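PDB 5AEG: alpha-glucosidase YIHQ from Escherichia coli, which hydrolyses sulfoquinovosyl diacylglycerides and simple sulfoquinovosides such as sulfoquinovosyl glycerol, releasing sulfoquinovose that the bacterium uses as a source of carbon and sulfur. Local coordinates for residues A332-Y337 and A431-C436; E381-F386 and N437-E442; T180-P185 and T466-G471. All coordinates share one frame; numbering follows the deposited sequence.

Interaction 1. Residues A332-Y337 and A431-C436; sequences AYINPY and ALWAKC
P336 lies over one face of the W433 indole. Its CB sits above the six-membered ring, 4.1 Å from the centroid and 15° off the ring normal, which makes a CH-pi contact. CD of P336 covers the pyrrole side of the same indole, 4.0 Å from W433 NE1. I334 comes to the edge of the ring instead: its CG2 is 3.9 Å from W433 CH2. Between the two, the backbone approaches obliquely, with N335 CA 3.7 Å from W433 CZ2. W433 reaches this far because its CG is anti to the backbone N (chi1 172°), which sends the indole from helix 422-444 toward the strand end. The indole is also held at its polar end, where NE1 donates to the backbone O of D405. On the other segment the loop is fixed by an Asx turn, Y337 N to N335 OD1 at 2.9 Å. The amide of N335 also gives an N-H to Y333 OH, 3.2 Å away and nearly straight at 170°. Y333 OH in turn is hydrogen-bonded to OD2 of D405, the catalytic nucleophile. The contact joins the C-terminal end of strand 329-334 to helix 422-444 in the TIM barrel, beside the active site.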
ATOM      1  N   ALA A 332     -14.173   7.550  11.408  1.00 20.71           N
ATOM      2  CA  ALA A 332     -15.305   7.086  10.582  1.00 22.59           C
ATOM      3  C   ALA A 332     -14.853   6.421   9.304  1.00 22.84           C
ATOM      4  O   ALA A 332     -13.821   5.806   9.306  1.00 23.55           O
ATOM      5  CB  ALA A 332     -16.273   8.257  10.366  1.00 23.64           C
ATOM      6  N   TYR A 333     -15.642   6.458   8.235  1.00 22.37           N
ATOM      7  CA  TYR A 333     -15.400   5.700   7.029  1.00 21.98           C
ATOM      8  C   TYR A 333     -16.010   6.466   5.854  1.00 22.78           C
ATOM      9  O   TYR A 333     -17.162   6.986   5.967  1.00 18.94           O
ATOM     10  CB  TYR A 333     -16.059   4.310   7.132  1.00 18.79           C
ATOM     11  CG  TYR A 333     -15.988   3.462   5.909  1.00 21.06           C
ATOM     12  CD1 TYR A 333     -16.865   3.675   4.808  1.00 19.05           C
ATOM     13  CD2 TYR A 333     -15.115   2.407   5.806  1.00 19.36           C
ATOM     14  CE1 TYR A 333     -16.757   2.903   3.663  1.00 21.11           C
ATOM     15  CE2 TYR A 333     -15.024   1.620   4.656  1.00 23.42           C
ATOM     16  CZ  TYR A 333     -15.847   1.887   3.579  1.00 20.51           C
ATOM     17  OH  TYR A 333     -15.795   1.139   2.476  1.00 21.30           O
ATOM     18  N   ILE A 334     -15.299   6.424   4.724  1.00 22.17           N
ATOM     19  CA  ILE A 334     -15.773   6.964   3.462  1.00 20.67           C
ATOM     20  C   ILE A 334     -15.107   6.204   2.305  1.00 22.37           C
ATOM     21  O   ILE A 334     -13.980   5.661   2.455  1.00 19.62           O
ATOM     22  CB  ILE A 334     -15.569   8.504   3.373  1.00 21.78           C
ATOM     23  CG1 ILE A 334     -16.231   9.019   2.073  1.00 21.82           C
ATOM     24  CG2 ILE A 334     -14.121   8.960   3.379  1.00 22.45           C
ATOM     25  CD1 ILE A 334     -16.408  10.515   2.101  1.00 27.54           C
ATOM     26  N   ASN A 335     -15.814   6.110   1.169  1.00 23.03           N
ATOM     27  CA  ASN A 335     -15.287   5.573  -0.049  1.00 21.99           C
ATOM     28  C   ASN A 335     -15.780   6.429  -1.246  1.00 23.30           C
ATOM     29  O   ASN A 335     -16.607   7.329  -1.004  1.00 23.59           O
ATOM     30  CB  ASN A 335     -15.507   4.096  -0.141  1.00 19.69           C
ATOM     31  CG  ASN A 335     -16.889   3.677  -0.510  1.00 21.55           C
ATOM     32  OD1 ASN A 335     -17.543   4.250  -1.342  1.00 24.39           O
ATOM     33  ND2 ASN A 335     -17.293   2.572   0.028  1.00 19.97           N
ATOM     34  N   PRO A 336     -15.275   6.169  -2.452  1.00 25.60           N
ATOM     35  CA  PRO A 336     -15.560   7.135  -3.522  1.00 23.79           C
ATOM     36  C   PRO A 336     -16.767   6.707  -4.358  1.00 25.73           C
ATOM     37  O   PRO A 336     -16.875   7.120  -5.521  1.00 25.19           O
ATOM     38  CB  PRO A 336     -14.250   7.147  -4.276  1.00 26.66           C
ATOM     39  CG  PRO A 336     -13.854   5.672  -4.256  1.00 28.39           C
ATOM     40  CD  PRO A 336     -14.313   5.137  -2.922  1.00 24.76           C
ATOM     41  N   TYR A 337     -17.681   5.914  -3.760  1.00 24.08           N
ATOM     42  CA  TYR A 337     -18.975   5.557  -4.336  1.00 26.84           C
ATOM     43  C   TYR A 337     -20.088   6.137  -3.429  1.00 25.86           C
ATOM     44  O   TYR A 337     -19.830   6.564  -2.289  1.00 25.19           O
ATOM     45  CB  TYR A 337     -19.188   4.069  -4.404  1.00 23.97           C
ATOM     46  CG  TYR A 337     -18.077   3.251  -5.067  1.00 28.75           C
ATOM     47  CD1 TYR A 337     -18.016   3.089  -6.464  1.00 29.49           C
ATOM     48  CD2 TYR A 337     -17.153   2.542  -4.288  1.00 27.08           C
ATOM     49  CE1 TYR A 337     -17.030   2.266  -7.049  1.00 32.71           C
ATOM     50  CE2 TYR A 337     -16.151   1.801  -4.851  1.00 27.06           C
ATOM     51  CZ  TYR A 337     -16.093   1.598  -6.242  1.00 27.57           C
ATOM     52  OH  TYR A 337     -15.069   0.784  -6.803  1.00 27.37           O
ATOM     53  N   ALA A 431      -4.509   7.510  -6.094  1.00 22.82           N
ATOM     54  CA  ALA A 431      -3.903   8.765  -5.620  1.00 20.82           C
ATOM     55  C   ALA A 431      -4.794  10.020  -5.830  1.00 24.00           C
ATOM     56  O   ALA A 431      -4.656  10.994  -5.067  1.00 21.67           O
ATOM     57  CB  ALA A 431      -2.600   8.985  -6.246  1.00 21.18           C
ATOM     58  N   LEU A 432      -5.699   9.955  -6.813  1.00 23.84           N
ATOM     59  CA  LEU A 432      -6.676  11.037  -7.040  1.00 24.89           C
ATOM     60  C   LEU A 432      -7.626  11.098  -5.829  1.00 26.20           C
ATOM     61  O   LEU A 432      -7.877  12.166  -5.240  1.00 26.91           O
ATOM     62  CB  LEU A 432      -7.455  10.747  -8.302  1.00 29.63           C
ATOM     63  CG  LEU A 432      -8.304  11.842  -8.930  1.00 36.45           C
ATOM     64  CD1 LEU A 432      -7.526  13.163  -9.036  1.00 40.70           C
ATOM     65  CD2 LEU A 432      -8.731  11.322 -10.325  1.00 37.42           C
ATOM     66  N   TRP A 433      -8.097   9.927  -5.412  1.00 26.87           N
ATOM     67  CA  TRP A 433      -8.905   9.785  -4.176  1.00 23.15           C
ATOM     68  C   TRP A 433      -8.161  10.207  -2.938  1.00 21.15           C
ATOM     69  O   TRP A 433      -8.685  10.953  -2.111  1.00 22.42           O
ATOM     70  CB  TRP A 433      -9.482   8.349  -4.164  1.00 22.38           C
ATOM     71  CG  TRP A 433     -10.191   7.895  -2.942  1.00 23.34           C
ATOM     72  CD1 TRP A 433     -10.066   6.683  -2.371  1.00 24.11           C
ATOM     73  CD2 TRP A 433     -11.220   8.582  -2.227  1.00 21.07           C
ATOM     74  NE1 TRP A 433     -10.967   6.548  -1.334  1.00 24.26           N
ATOM     75  CE2 TRP A 433     -11.626   7.738  -1.165  1.00 21.63           C
ATOM     76  CE3 TRP A 433     -11.772   9.867  -2.310  1.00 23.88           C
ATOM     77  CZ2 TRP A 433     -12.580   8.112  -0.221  1.00 22.20           C
ATOM     78  CZ3 TRP A 433     -12.752  10.239  -1.392  1.00 21.74           C
ATOM     79  CH2 TRP A 433     -13.147   9.342  -0.340  1.00 24.12           C
ATOM     80  N   ALA A 434      -6.884   9.823  -2.834  1.00 21.61           N
ATOM     81  CA  ALA A 434      -6.063  10.234  -1.757  1.00 23.58           C
ATOM     82  C   ALA A 434      -5.918  11.805  -1.715  1.00 24.33           C
ATOM     83  O   ALA A 434      -6.012  12.426  -0.642  1.00 24.10           O
ATOM     84  CB  ALA A 434      -4.664   9.578  -1.821  1.00 22.15           C
ATOM     85  N   LYS A 435      -5.740  12.409  -2.867  1.00 24.58           N
ATOM     86  CA  LYS A 435      -5.554  13.865  -2.924  1.00 26.33           C
ATOM     87  C   LYS A 435      -6.811  14.565  -2.384  1.00 25.55           C
ATOM     88  O   LYS A 435      -6.699  15.583  -1.706  1.00 25.99           O
ATOM     89  CB  LYS A 435      -5.290  14.310  -4.370  1.00 27.78           C
ATOM     90  CG  LYS A 435      -4.826  15.751  -4.527  1.00 29.44           C
ATOM     91  CD  LYS A 435      -4.619  16.121  -6.002  1.00 33.61           C
ATOM     92  CE  LYS A 435      -3.678  17.322  -6.081  1.00 40.00           C
ATOM     93  NZ  LYS A 435      -4.060  18.210  -7.165  1.00 48.23           N
ATOM     94  N   CYS A 436      -7.994  13.989  -2.679  1.00 27.55           N
ATOM     95  CA  CYS A 436      -9.278  14.573  -2.246  1.00 26.59           C
ATOM     96  C   CYS A 436      -9.332  14.636  -0.734  1.00 27.79           C
ATOM     97  O   CYS A 436      -9.677  15.691  -0.091  1.00 24.65           O
ATOM     98  CB  CYS A 436     -10.424  13.749  -2.818  1.00 29.01           C
ATOM     99  SG  CYS A 436     -12.094  14.432  -2.562  1.00 29.53           S
TER

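Interaction 2. Residues E381-F386 and N437-E442; sequences EAYAWF and NYEALE
Y383 and E439 meet through one polar contact between two helices. The hydrogen bond runs from Y383 OH to E439 OE1 and is short, at 2.6 Å. OE1 lies at the edge of the phenol ring, in its plane, and is also 3.2 Å from Y383 CE1. The carboxylate is turned almost perpendicular to the ring, with the planes 86° apart. The hydroxyl meets OE1 from above the carboxylate plane, 57° out of it. Y383 has CG anti to the backbone N (chi1 -180°), which carries its hydroxyl toward helix 422-444. E439 reaches it with a chain extended beyond CG.

The ionic part is weaker. The second oxygen of E439, OE2, has a long, weak ion pair with K435, one turn earlier on its own helix. Both interactions may favour the charged form of the carboxylate.

Other packing surrounds the pair. The Y383 ring packs against C436, and its hydroxyl also touches the K435 side chain. The E439 side chain touches K387. The contact lies at the surface of the TIM-barrel domain, away from the annotated sites. It links helices 380-395 and 422-444; deeper between them A440 and N437 pack on I390, and N437 also touches F452 of strand 451-454.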
ATOM      1  N   GLU A 381     -15.704  19.905 -10.535  1.00 36.29           N
ATOM      2  CA  GLU A 381     -16.766  20.302  -9.624  1.00 40.95           C
ATOM      3  C   GLU A 381     -17.185  19.124  -8.743  1.00 35.37           C
ATOM      4  O   GLU A 381     -17.531  19.315  -7.588  1.00 31.87           O
ATOM      5  CB  GLU A 381     -17.981  20.817 -10.397  1.00 47.08           C
ATOM      6  CG  GLU A 381     -17.699  22.087 -11.175  1.00 56.05           C
ATOM      7  CD  GLU A 381     -18.732  22.299 -12.268  1.00 71.75           C
ATOM      8  OE1 GLU A 381     -19.955  22.138 -11.988  1.00 75.41           O
ATOM      9  OE2 GLU A 381     -18.318  22.613 -13.407  1.00 83.32           O
ATOM     10  N   ALA A 382     -17.179  17.922  -9.316  1.00 34.32           N
ATOM     11  CA  ALA A 382     -17.510  16.719  -8.528  1.00 32.81           C
ATOM     12  C   ALA A 382     -16.438  16.496  -7.420  1.00 34.19           C
ATOM     13  O   ALA A 382     -16.781  16.169  -6.270  1.00 31.96           O
ATOM     14  CB  ALA A 382     -17.623  15.527  -9.418  1.00 33.31           C
ATOM     15  N   TYR A 383     -15.168  16.706  -7.794  1.00 34.49           N
ATOM     16  CA  TYR A 383     -14.014  16.624  -6.875  1.00 34.88           C
ATOM     17  C   TYR A 383     -14.140  17.592  -5.751  1.00 37.39           C
ATOM     18  O   TYR A 383     -14.065  17.182  -4.576  1.00 32.29           O
ATOM     19  CB  TYR A 383     -12.716  16.829  -7.643  1.00 35.84           C
ATOM     20  CG  TYR A 383     -11.470  16.757  -6.818  1.00 35.49           C
ATOM     21  CD1 TYR A 383     -11.007  17.862  -6.123  1.00 32.34           C
ATOM     22  CD2 TYR A 383     -10.738  15.579  -6.732  1.00 32.16           C
ATOM     23  CE1 TYR A 383      -9.842  17.825  -5.386  1.00 34.96           C
ATOM     24  CE2 TYR A 383      -9.571  15.516  -5.970  1.00 31.40           C
ATOM     25  CZ  TYR A 383      -9.117  16.619  -5.288  1.00 33.78           C
ATOM     26  OH  TYR A 383      -7.959  16.539  -4.535  1.00 31.31           O
ATOM     27  N   ALA A 384     -14.401  18.871  -6.087  1.00 33.65           N
ATOM     28  CA  ALA A 384     -14.692  19.938  -5.106  1.00 32.51           C
ATOM     29  C   ALA A 384     -15.837  19.612  -4.192  1.00 28.38           C
ATOM     30  O   ALA A 384     -15.753  19.835  -2.965  1.00 31.03           O
ATOM     31  CB  ALA A 384     -14.986  21.289  -5.803  1.00 36.16           C
ATOM     32  N   TRP A 385     -16.894  19.103  -4.795  1.00 31.49           N
ATOM     33  CA  TRP A 385     -18.120  18.716  -4.082  1.00 31.01           C
ATOM     34  C   TRP A 385     -17.846  17.620  -3.058  1.00 34.92           C
ATOM     35  O   TRP A 385     -18.318  17.669  -1.965  1.00 31.40           O
ATOM     36  CB  TRP A 385     -19.158  18.188  -5.077  1.00 29.80           C
ATOM     37  CG  TRP A 385     -20.380  17.450  -4.505  1.00 28.43           C
ATOM     38  CD1 TRP A 385     -21.455  17.982  -3.821  1.00 32.96           C
ATOM     39  CD2 TRP A 385     -20.628  16.047  -4.570  1.00 32.67           C
ATOM     40  NE1 TRP A 385     -22.340  16.995  -3.482  1.00 32.59           N
ATOM     41  CE2 TRP A 385     -21.857  15.799  -3.925  1.00 34.59           C
ATOM     42  CE3 TRP A 385     -19.954  14.974  -5.148  1.00 30.38           C
ATOM     43  CZ2 TRP A 385     -22.394  14.537  -3.835  1.00 33.58           C
ATOM     44  CZ3 TRP A 385     -20.490  13.731  -5.060  1.00 29.74           C
ATOM     45  CH2 TRP A 385     -21.697  13.517  -4.406  1.00 37.10           C
ATOM     46  N   PHE A 386     -17.158  16.567  -3.497  1.00 34.64           N
ATOM     47  CA  PHE A 386     -16.903  15.434  -2.621  1.00 30.28           C
ATOM     48  C   PHE A 386     -15.923  15.812  -1.523  1.00 26.83           C
ATOM     49  O   PHE A 386     -16.065  15.385  -0.393  1.00 32.08           O
ATOM     50  CB  PHE A 386     -16.424  14.227  -3.446  1.00 29.78           C
ATOM     51  CG  PHE A 386     -16.792  12.919  -2.845  1.00 27.89           C
ATOM     52  CD1 PHE A 386     -18.092  12.643  -2.511  1.00 31.06           C
ATOM     53  CD2 PHE A 386     -15.838  11.961  -2.578  1.00 27.52           C
ATOM     54  CE1 PHE A 386     -18.458  11.409  -2.025  1.00 28.23           C
ATOM     55  CE2 PHE A 386     -16.188  10.754  -2.004  1.00 25.39           C
ATOM     56  CZ  PHE A 386     -17.484  10.438  -1.744  1.00 28.18           C
ATOM     57  N   ASN A 437      -8.910  13.538  -0.106  1.00 27.13           N
ATOM     58  CA  ASN A 437      -8.786  13.483   1.341  1.00 24.38           C
ATOM     59  C   ASN A 437      -7.751  14.466   1.912  1.00 24.81           C
ATOM     60  O   ASN A 437      -8.039  15.226   2.870  1.00 24.80           O
ATOM     61  CB  ASN A 437      -8.504  12.007   1.776  1.00 26.10           C
ATOM     62  CG  ASN A 437      -9.740  11.103   1.656  1.00 22.89           C
ATOM     63  OD1 ASN A 437     -10.555  10.999   2.600  1.00 22.98           O
ATOM     64  ND2 ASN A 437      -9.874  10.409   0.522  1.00 22.07           N
ATOM     65  N   TYR A 438      -6.536  14.434   1.353  1.00 26.09           N
ATOM     66  CA  TYR A 438      -5.442  15.271   1.805  1.00 27.09           C
ATOM     67  C   TYR A 438      -5.857  16.754   1.706  1.00 28.12           C
ATOM     68  O   TYR A 438      -5.646  17.495   2.626  1.00 28.92           O
ATOM     69  CB  TYR A 438      -4.229  15.021   0.900  1.00 28.21           C
ATOM     70  CG  TYR A 438      -3.060  15.859   1.183  1.00 29.20           C
ATOM     71  CD1 TYR A 438      -2.147  15.485   2.125  1.00 27.91           C
ATOM     72  CD2 TYR A 438      -2.886  17.105   0.525  1.00 32.50           C
ATOM     73  CE1 TYR A 438      -1.052  16.294   2.414  1.00 32.06           C
ATOM     74  CE2 TYR A 438      -1.791  17.912   0.802  1.00 34.20           C
ATOM     75  CZ  TYR A 438      -0.889  17.500   1.745  1.00 33.96           C
ATOM     76  OH  TYR A 438       0.188  18.301   2.035  1.00 39.71           O
ATOM     77  N   GLU A 439      -6.480  17.142   0.577  1.00 28.02           N
ATOM     78  CA  GLU A 439      -6.932  18.559   0.391  1.00 27.33           C
ATOM     79  C   GLU A 439      -8.019  18.953   1.359  1.00 31.37           C
ATOM     80  O   GLU A 439      -8.006  20.076   1.901  1.00 30.03           O
ATOM     81  CB  GLU A 439      -7.289  18.874  -1.076  1.00 28.37           C
ATOM     82  CG  GLU A 439      -6.024  18.963  -1.883  1.00 27.46           C
ATOM     83  CD  GLU A 439      -6.213  19.276  -3.376  1.00 29.60           C
ATOM     84  OE1 GLU A 439      -7.251  19.029  -3.970  1.00 32.90           O
ATOM     85  OE2 GLU A 439      -5.213  19.670  -3.959  1.00 38.77           O
ATOM     86  N   ALA A 440      -8.873  18.020   1.731  1.00 26.82           N
ATOM     87  CA  ALA A 440      -9.850  18.312   2.731  1.00 27.53           C
ATOM     88  C   ALA A 440      -9.204  18.718   4.044  1.00 28.89           C
ATOM     89  O   ALA A 440      -9.574  19.728   4.665  1.00 29.61           O
ATOM     90  CB  ALA A 440     -10.807  17.149   2.909  1.00 28.48           C
ATOM     91  N   LEU A 441      -8.163  17.989   4.431  1.00 27.51           N
ATOM     92  CA  LEU A 441      -7.402  18.344   5.611  1.00 26.78           C
ATOM     93  C   LEU A 441      -6.585  19.644   5.383  1.00 28.35           C
ATOM     94  O   LEU A 441      -6.484  20.497   6.282  1.00 29.36           O
ATOM     95  CB  LEU A 441      -6.388  17.268   6.069  1.00 25.40           C
ATOM     96  CG  LEU A 441      -6.917  16.057   6.906  1.00 26.17           C
ATOM     97  CD1 LEU A 441      -8.058  15.392   6.263  1.00 27.25           C
ATOM     98  CD2 LEU A 441      -5.758  15.086   7.143  1.00 25.77           C
ATOM     99  N   GLU A 442      -5.954  19.723   4.248  1.00 28.63           N
ATOM    100  CA  GLU A 442      -5.126  20.928   3.964  1.00 33.14           C
ATOM    101  C   GLU A 442      -6.022  22.198   4.090  1.00 33.92           C
ATOM    102  O   GLU A 442      -5.662  23.139   4.768  1.00 38.10           O
ATOM    103  CB  GLU A 442      -4.526  20.839   2.590  1.00 34.30           C
ATOM    104  CG  GLU A 442      -3.362  21.748   2.346  1.00 40.80           C
ATOM    105  CD  GLU A 442      -2.876  21.665   0.893  1.00 54.37           C
ATOM    106  OE1 GLU A 442      -3.606  21.152  -0.011  1.00 58.77           O
ATOM    107  OE2 GLU A 442      -1.729  22.071   0.648  1.00 57.31           O
TER

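Interaction 3. Residues T180-P185 and T466-G471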
ATOM      1  N   THR A 180      -2.691  -6.806  -6.009  1.00 18.53           N
ATOM      2  CA  THR A 180      -2.654  -5.754  -5.023  1.00 17.99           C
ATOM      3  C   THR A 180      -3.467  -4.556  -5.424  1.00 17.97           C
ATOM      4  O   THR A 180      -3.615  -4.235  -6.623  1.00 19.21           O
ATOM      5  CB  THR A 180      -1.145  -5.304  -4.816  1.00 19.33           C
ATOM      6  OG1 THR A 180      -1.052  -4.188  -3.936  1.00 17.01           O
ATOM      7  CG2 THR A 180      -0.440  -4.983  -6.111  1.00 20.49           C
ATOM      8  N   PHE A 181      -3.873  -3.858  -4.397  1.00 20.33           N
ATOM      9  CA  PHE A 181      -4.542  -2.625  -4.524  1.00 21.37           C
ATOM     10  C   PHE A 181      -3.596  -1.418  -4.643  1.00 20.10           C
ATOM     11  O   PHE A 181      -4.107  -0.337  -4.797  1.00 17.07           O
ATOM     12  CB  PHE A 181      -5.601  -2.379  -3.443  1.00 22.94           C
ATOM     13  CG  PHE A 181      -5.304  -2.989  -2.122  1.00 20.33           C
ATOM     14  CD1 PHE A 181      -4.167  -2.643  -1.449  1.00 24.67           C
ATOM     15  CD2 PHE A 181      -6.151  -3.959  -1.602  1.00 21.82           C
ATOM     16  CE1 PHE A 181      -3.819  -3.300  -0.262  1.00 23.70           C
ATOM     17  CE2 PHE A 181      -5.846  -4.609  -0.347  1.00 21.65           C
ATOM     18  CZ  PHE A 181      -4.644  -4.318   0.237  1.00 23.18           C
ATOM     19  N   PHE A 182      -2.267  -1.615  -4.564  1.00 18.62           N
ATOM     20  CA  PHE A 182      -1.300  -0.492  -4.630  1.00 19.10           C
ATOM     21  C   PHE A 182      -0.097  -1.050  -5.406  1.00 19.02           C
ATOM     22  O   PHE A 182       0.989  -1.127  -4.858  1.00 19.37           O
ATOM     23  CB  PHE A 182      -0.953   0.003  -3.228  1.00 17.55           C
ATOM     24  CG  PHE A 182      -0.197   1.318  -3.153  1.00 17.20           C
ATOM     25  CD1 PHE A 182       0.489   1.905  -4.259  1.00 18.07           C
ATOM     26  CD2 PHE A 182      -0.064   1.907  -1.924  1.00 20.60           C
ATOM     27  CE1 PHE A 182       1.169   3.070  -4.089  1.00 17.99           C
ATOM     28  CE2 PHE A 182       0.588   3.134  -1.759  1.00 18.83           C
ATOM     29  CZ  PHE A 182       1.236   3.667  -2.848  1.00 17.95           C
ATOM     30  N   PRO A 183      -0.287  -1.448  -6.679  1.00 17.51           N
ATOM     31  CA  PRO A 183       0.879  -1.699  -7.504  1.00 18.91           C
ATOM     32  C   PRO A 183       1.423  -0.324  -7.925  1.00 18.36           C
ATOM     33  O   PRO A 183       0.680   0.653  -7.941  1.00 20.06           O
ATOM     34  CB  PRO A 183       0.316  -2.428  -8.742  1.00 17.67           C
ATOM     35  CG  PRO A 183      -1.071  -1.813  -8.879  1.00 17.90           C
ATOM     36  CD  PRO A 183      -1.507  -1.373  -7.500  1.00 17.64           C
ATOM     37  N   GLN A 184       2.707  -0.216  -8.199  1.00 19.16           N
ATOM     38  CA  GLN A 184       3.242   1.063  -8.647  1.00 19.41           C
ATOM     39  C   GLN A 184       4.420   0.754  -9.604  1.00 19.36           C
ATOM     40  O   GLN A 184       5.206  -0.124  -9.317  1.00 17.45           O
ATOM     41  CB  GLN A 184       3.715   1.956  -7.499  1.00 18.43           C
ATOM     42  CG  GLN A 184       3.997   3.395  -8.008  1.00 20.75           C
ATOM     43  CD  GLN A 184       4.260   4.378  -6.932  1.00 21.88           C
ATOM     44  OE1 GLN A 184       3.431   4.550  -6.051  1.00 21.67           O
ATOM     45  NE2 GLN A 184       5.381   5.054  -7.002  1.00 22.33           N
ATOM     46  N   PRO A 185       4.572   1.555 -10.720  1.00 18.68           N
ATOM     47  CA  PRO A 185       5.624   1.283 -11.723  1.00 18.32           C
ATOM     48  C   PRO A 185       6.929   1.957 -11.343  1.00 20.46           C
ATOM     49  O   PRO A 185       7.427   2.827 -12.060  1.00 19.19           O
ATOM     50  CB  PRO A 185       5.003   1.838 -13.024  1.00 18.20           C
ATOM     51  CG  PRO A 185       4.188   2.950 -12.545  1.00 20.00           C
ATOM     52  CD  PRO A 185       3.544   2.447 -11.253  1.00 19.24           C
ATOM     53  N   THR A 466      -1.964   9.919   4.286  1.00 20.46           N
ATOM     54  CA  THR A 466      -1.307  10.110   5.521  1.00 20.73           C
ATOM     55  C   THR A 466      -0.950   8.790   6.248  1.00 22.81           C
ATOM     56  O   THR A 466      -0.156   8.808   7.201  1.00 19.77           O
ATOM     57  CB  THR A 466      -2.206  10.953   6.473  1.00 21.09           C
ATOM     58  OG1 THR A 466      -3.585  10.484   6.407  1.00 20.06           O
ATOM     59  CG2 THR A 466      -2.210  12.470   5.995  1.00 22.18           C
ATOM     60  N   MET A 467      -1.546   7.686   5.831  1.00 20.77           N
ATOM     61  CA  MET A 467      -1.239   6.355   6.427  1.00 21.36           C
ATOM     62  C   MET A 467      -1.753   5.301   5.528  1.00 20.21           C
ATOM     63  O   MET A 467      -2.930   5.402   5.060  1.00 19.84           O
ATOM     64  CB  MET A 467      -1.929   6.240   7.793  1.00 21.80           C
ATOM     65  CG  MET A 467      -1.914   4.858   8.380  1.00 22.41           C
ATOM     66  SD  MET A 467      -0.317   4.177   8.902  1.00 19.92           S
ATOM     67  CE  MET A 467      -0.081   5.169  10.397  1.00 21.33           C
ATOM     68  N   MET A 468      -0.924   4.289   5.239  1.00 19.57           N
ATOM     69  CA  MET A 468      -1.399   3.131   4.532  1.00 17.78           C
ATOM     70  C   MET A 468      -1.808   2.052   5.557  1.00 19.73           C
ATOM     71  O   MET A 468      -1.208   1.902   6.616  1.00 18.22           O
ATOM     72  CB  MET A 468      -0.385   2.554   3.520  1.00 19.41           C
ATOM     73  CG  MET A 468       0.171   3.541   2.539  1.00 18.49           C
ATOM     74  SD  MET A 468      -1.059   4.396   1.600  1.00 20.48           S
ATOM     75  CE  MET A 468      -2.045   3.143   0.876  1.00 23.36           C
ATOM     76  N   TRP A 469      -2.864   1.299   5.208  1.00 20.67           N
ATOM     77  CA  TRP A 469      -3.150   0.046   5.909  1.00 19.63           C
ATOM     78  C   TRP A 469      -3.111  -1.082   4.913  1.00 20.13           C
ATOM     79  O   TRP A 469      -3.467  -0.924   3.735  1.00 19.21           O
ATOM     80  CB  TRP A 469      -4.353   0.076   6.849  1.00 23.07           C
ATOM     81  CG  TRP A 469      -5.563  -0.767   6.524  1.00 19.57           C
ATOM     82  CD1 TRP A 469      -5.854  -2.032   6.977  1.00 17.99           C
ATOM     83  CD2 TRP A 469      -6.704  -0.356   5.737  1.00 22.66           C
ATOM     84  NE1 TRP A 469      -7.049  -2.436   6.454  1.00 18.69           N
ATOM     85  CE2 TRP A 469      -7.555  -1.445   5.655  1.00 19.18           C
ATOM     86  CE3 TRP A 469      -7.000   0.802   4.995  1.00 26.08           C
ATOM     87  CZ2 TRP A 469      -8.773  -1.404   4.908  1.00 27.58           C
ATOM     88  CZ3 TRP A 469      -8.190   0.852   4.293  1.00 25.84           C
ATOM     89  CH2 TRP A 469      -9.024  -0.271   4.203  1.00 24.71           C
ATOM     90  N   ALA A 470      -2.829  -2.271   5.433  1.00 16.87           N
ATOM     91  CA  ALA A 470      -2.598  -3.414   4.581  1.00 17.85           C
ATOM     92  C   ALA A 470      -3.846  -4.089   3.970  1.00 17.31           C
ATOM     93  O   ALA A 470      -3.727  -5.119   3.365  1.00 18.50           O
ATOM     94  CB  ALA A 470      -1.781  -4.441   5.338  1.00 18.79           C
ATOM     95  N   GLY A 471      -5.001  -3.471   4.107  1.00 18.23           N
ATOM     96  CA  GLY A 471      -6.182  -3.995   3.464  1.00 19.61           C
ATOM     97  C   GLY A 471      -6.639  -5.297   4.085  1.00 20.51           C
ATOM     98  O   GLY A 471      -6.415  -5.491   5.254  1.00 18.84           O
TER
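The contact joins the N-terminal galactose mutarotase-like region to the catalytic TIM barrel, close to the active site. F181 points the rim of its ring at the backbone of A470 and G471. Its CZ is 3.4 Å from A470 O, which lies at the ring edge and in its plane. The same CZ is 3.6 Å from G471 CA. G471 has no side chain, and the rim of the ring comes up directly against its CA. The hydrogen bond of A470 O is made elsewhere, with Q473 NE2.

F182 meets M468, which stands on the short barrel strand 468-469. This is a Met-aromatic contact. M468 SD is 5.2 Å from the centroid of the F182 ring and lies at its edge, 75° off the normal. The methyl makes the tighter touch, with M468 CE 3.6 Å from F182 CD2. The M468 chain is bent at chi2 and chi3, -56° and -54°, which folds the methyl round to the ring.

An ST turn shapes the segment that carries both phenylalanines: F182 N donates to T180 OG1 at 2.9 Å, and OG1 is also hydrogen-bonded to E134 O. F181 lies near E408, an active-site residue by similarity. Its side chain touches D472, assigned as the proton donor, and Q153. Both of these residues belong to the calcium site.

In the fold
Interactions 1 and 2 are neighbours, with centres 9 Å apart. They share helix 422-444, and their segments alternate along the chain: 332-337, 381-386, 431-436, 437-442. They touch where F386 packs on W433 and N335, and where the Y383 hydroxyl packs on the backbone of K435 and C436. Together they join helices 380-395 and 422-444 to each other and to strand 329-334. Between centres, interaction 3 is 13 Å from interaction 1 and 20 Å from interaction 2; it touches neither. Its segments enclose both others in sequence. Strands 329-334 and 468-469 share the parallel barrel sheet. N335 of interaction 1 lies close to the nucleophile D405, F181 of interaction 3 close to D472; interaction 2 lies farther out.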